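Local coordinates for protein MATE family efflux transporter (Vibrio cholerae, PDB 6IDP) that probably exports drugs and other toxic compounds across the bacterial membrane, coupled to H+, as a multidrug transporter of the MATE family, at residues S76-A81 against E85-L90. Residues are numbered along the deposited sequence; the frame is centred on the assembly and turned at random.
Sequences SRAIGA and EYAKQL. With OLC ((2R)-2,3-dihydroxypropyl (9Z)-octadec-9-enoate), chain J.
A helical hairpin brings Ala78 and Ala87 together where helix 54-80 ends and the chain reverses through a three-residue link into helix 84-111. The local axes run nearly antiparallel, at 164°, and approach to 8.5 Å. That spacing agrees with the small residues at the interface: the CA atoms of Ala78 and Ala87 lie 5.6 Å apart, each CB points toward the partner helix, and the two CB atoms meet tip to tip at 4.1 Å. Ile79 extends the seam on one side of this pair. Its CG1, anti to the carbonyl carbon (chi1 -61°), brings the methylene up to Ala87 CB at 3.8 Å, so the Ala87 methyl touches both Ala78 and Ile79. On the other side of the alanine pair stands Tyr86. Its ring, swung out with CG anti to the backbone N (chi1 174°), reaches Ala78 CB through CD2 at 3.9 Å, the methyl approaching obliquely. The ring itself is sandwiched. Leu90 CD1, one helical turn further on, lies 3.4 Å from the ring plane over one face, offset toward the rim, while the acyl tail of a monoolein molecule crosses the opposite face, its C16 coming to 3.5 Å from Tyr86 CG. Ser229 of helix 226-259 also touches both Tyr86 and Leu90, placing helix 84-111 against that neighbour. No hydrogen bond or salt bridge joins the two segments; polar atoms such as Ser76 OG, bonded to Thr72 O, and Gln89 NE2, bonded to Gln220 O, find partners elsewhere. Between the two segments the side-chain contacts are therefore wholly apolar, over a modest 138 Å² of buried surface, and the tyrosine face covered by monoolein, a lipid commonly used in crystallisation, is consistent with a flank that faces the membrane.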
ATOM      1  N   SER A  76      -2.714  15.402 -10.978  1.00 25.65           N
ATOM      2  CA  SER A  76      -3.704  16.204 -10.256  1.00 21.96           C
ATOM      3  C   SER A  76      -3.265  17.664 -10.167  1.00 25.00           C
ATOM      4  O   SER A  76      -4.086  18.572 -10.284  1.00 23.95           O
ATOM      5  CB  SER A  76      -3.971  15.637  -8.856  1.00 23.63           C
ATOM      6  OG  SER A  76      -2.826  15.712  -8.025  1.00 31.38           O
ATOM      7  N   ARG A  77      -1.970  17.888  -9.976  1.00 23.63           N
ATOM      8  CA  ARG A  77      -1.437  19.244  -9.944  1.00 25.41           C
ATOM      9  C   ARG A  77      -1.609  19.928 -11.298  1.00 29.64           C
ATOM     10  O   ARG A  77      -1.985  21.097 -11.364  1.00 30.32           O
ATOM     11  CB  ARG A  77       0.038  19.242  -9.535  1.00 25.52           C
ATOM     12  CG  ARG A  77       0.626  20.632  -9.394  1.00 26.54           C
ATOM     13  CD  ARG A  77       2.006  20.584  -8.773  1.00 34.49           C
ATOM     14  NE  ARG A  77       2.567  21.920  -8.608  1.00 44.11           N
ATOM     15  CZ  ARG A  77       3.653  22.190  -7.891  1.00 55.76           C
ATOM     16  NH1 ARG A  77       4.299  21.214  -7.266  1.00 58.25           N
ATOM     17  NH2 ARG A  77       4.092  23.437  -7.795  1.00 63.44           N
ATOM     18  N   ALA A  78      -1.346  19.190 -12.374  1.00 26.31           N
ATOM     19  CA  ALA A  78      -1.530  19.718 -13.722  1.00 27.52           C
ATOM     20  C   ALA A  78      -2.983  20.124 -13.953  1.00 34.39           C
ATOM     21  O   ALA A  78      -3.259  21.150 -14.575  1.00 34.97           O
ATOM     22  CB  ALA A  78      -1.092  18.698 -14.761  1.00 24.94           C
ATOM     23  N   ILE A  79      -3.910  19.318 -13.446  1.00 31.36           N
ATOM     24  CA  ILE A  79      -5.330  19.633 -13.563  1.00 32.21           C
ATOM     25  C   ILE A  79      -5.660  20.907 -12.792  1.00 29.60           C
ATOM     26  O   ILE A  79      -6.357  21.785 -13.300  1.00 31.29           O
ATOM     27  CB  ILE A  79      -6.215  18.480 -13.052  1.00 31.78           C
ATOM     28  CG1 ILE A  79      -5.975  17.216 -13.878  1.00 29.43           C
ATOM     29  CG2 ILE A  79      -7.686  18.875 -13.109  1.00 26.32           C
ATOM     30  CD1 ILE A  79      -6.726  16.005 -13.378  1.00 37.71           C
ATOM     31  N   GLY A  80      -5.147  21.008 -11.569  1.00 26.17           N
ATOM     32  CA  GLY A  80      -5.371  22.183 -10.746  1.00 30.28           C
ATOM     33  C   GLY A  80      -4.899  23.463 -11.411  1.00 31.66           C
ATOM     34  O   GLY A  80      -5.505  24.523 -11.240  1.00 34.10           O
ATOM     35  N   ALA A  81      -3.821  23.361 -12.183  1.00 26.87           N
ATOM     36  CA  ALA A  81      -3.246  24.516 -12.866  1.00 32.39           C
ATOM     37  C   ALA A  81      -3.945  24.796 -14.196  1.00 30.08           C
ATOM     38  O   ALA A  81      -3.559  25.709 -14.926  1.00 37.38           O
ATOM     39  CB  ALA A  81      -1.757  24.307 -13.087  1.00 35.36           C
ATOM     40  N   GLU A  85      -4.968  19.523 -21.480  1.00 37.10           N
ATOM     41  CA  GLU A  85      -4.358  18.680 -22.501  1.00 45.45           C
ATOM     42  C   GLU A  85      -3.168  17.912 -21.934  1.00 45.02           C
ATOM     43  O   GLU A  85      -3.043  16.704 -22.131  1.00 38.08           O
ATOM     44  CB  GLU A  85      -3.919  19.521 -23.701  1.00 52.28           C
ATOM     45  CG  GLU A  85      -3.277  18.715 -24.822  1.00 73.25           C
ATOM     46  CD  GLU A  85      -4.258  17.792 -25.524  1.00 86.62           C
ATOM     47  OE1 GLU A  85      -3.818  16.762 -26.080  1.00 88.61           O
ATOM     48  OE2 GLU A  85      -5.469  18.100 -25.526  1.00 87.78           O
ATOM     49  N   TYR A  86      -2.307  18.623 -21.218  1.00 28.28           N
ATOM     50  CA  TYR A  86      -1.086  18.043 -20.678  1.00 34.18           C
ATOM     51  C   TYR A  86      -1.382  16.936 -19.668  1.00 39.22           C
ATOM     52  O   TYR A  86      -0.680  15.926 -19.624  1.00 35.56           O
ATOM     53  CB  TYR A  86      -0.231  19.140 -20.040  1.00 35.00           C
ATOM     54  CG  TYR A  86       0.993  18.641 -19.309  1.00 35.96           C
ATOM     55  CD1 TYR A  86       2.002  17.966 -19.980  1.00 37.33           C
ATOM     56  CD2 TYR A  86       1.146  18.865 -17.946  1.00 35.10           C
ATOM     57  CE1 TYR A  86       3.124  17.513 -19.311  1.00 41.32           C
ATOM     58  CE2 TYR A  86       2.265  18.421 -17.270  1.00 39.23           C
ATOM     59  CZ  TYR A  86       3.251  17.744 -17.955  1.00 47.10           C
ATOM     60  OH  TYR A  86       4.364  17.300 -17.280  1.00 52.03           O
ATOM     61  N   ALA A  87      -2.430  17.122 -18.872  1.00 35.14           N
ATOM     62  CA  ALA A  87      -2.798  16.142 -17.858  1.00 31.74           C
ATOM     63  C   ALA A  87      -3.236  14.812 -18.471  1.00 30.82           C
ATOM     64  O   ALA A  87      -2.874  13.747 -17.969  1.00 25.30           O
ATOM     65  CB  ALA A  87      -3.898  16.697 -16.965  1.00 30.38           C
ATOM     66  N   LYS A  88      -4.009  14.864 -19.552  1.00 28.46           N
ATOM     67  CA  LYS A  88      -4.493  13.627 -20.164  1.00 38.64           C
ATOM     68  C   LYS A  88      -3.438  12.990 -21.068  1.00 36.40           C
ATOM     69  O   LYS A  88      -3.487  11.792 -21.328  1.00 37.63           O
ATOM     70  CB  LYS A  88      -5.791  13.874 -20.938  1.00 38.54           C
ATOM     71  CG  LYS A  88      -5.650  14.691 -22.199  1.00 49.02           C
ATOM     72  CD  LYS A  88      -6.980  14.732 -22.932  1.00 54.63           C
ATOM     73  CE  LYS A  88      -6.873  15.495 -24.235  1.00 68.42           C
ATOM     74  NZ  LYS A  88      -8.144  15.439 -25.014  1.00 79.23           N
ATOM     75  N   GLN A  89      -2.488  13.790 -21.542  1.00 35.17           N
ATOM     76  CA  GLN A  89      -1.328  13.244 -22.237  1.00 32.90           C
ATOM     77  C   GLN A  89      -0.466  12.462 -21.254  1.00 34.91           C
ATOM     78  O   GLN A  89       0.071  11.408 -21.583  1.00 33.64           O
ATOM     79  CB  GLN A  89      -0.503  14.351 -22.895  1.00 29.34           C
ATOM     80  CG  GLN A  89      -1.142  14.985 -24.116  1.00 28.60           C
ATOM     81  CD  GLN A  89      -0.372  16.197 -24.598  1.00 37.01           C
ATOM     82  OE1 GLN A  89       0.201  16.937 -23.801  1.00 44.40           O
ATOM     83  NE2 GLN A  89      -0.345  16.401 -25.908  1.00 36.42           N
ATOM     84  N   LEU A  90      -0.334  12.995 -20.045  1.00 37.76           N
ATOM     85  CA  LEU A  90       0.399  12.321 -18.981  1.00 33.17           C
ATOM     86  C   LEU A  90      -0.260  10.996 -18.630  1.00 29.61           C
ATOM     87  O   LEU A  90       0.421  10.017 -18.331  1.00 24.61           O
ATOM     88  CB  LEU A  90       0.484  13.201 -17.731  1.00 38.35           C
ATOM     89  CG  LEU A  90       1.465  14.371 -17.740  1.00 46.58           C
ATOM     90  CD1 LEU A  90       1.367  15.137 -16.431  1.00 43.02           C
ATOM     91  CD2 LEU A  90       2.886  13.880 -17.971  1.00 51.63           C
TER
HETATM   92  C18 OLC J 509       1.200  23.502 -20.556  1.00 53.58           C
HETATM   93  C17 OLC J 509       2.547  23.202 -19.934  1.00 57.22           C
HETATM   94  C16 OLC J 509       2.683  21.710 -19.712  1.00 56.46           C
HETATM   95  C15 OLC J 509       3.992  21.419 -19.010  1.00 59.20           C
HETATM   96  C13 OLC J 509       5.247  21.658 -16.894  1.00 60.79           C
HETATM   97  C14 OLC J 509       3.927  21.923 -17.586  1.00 58.13           C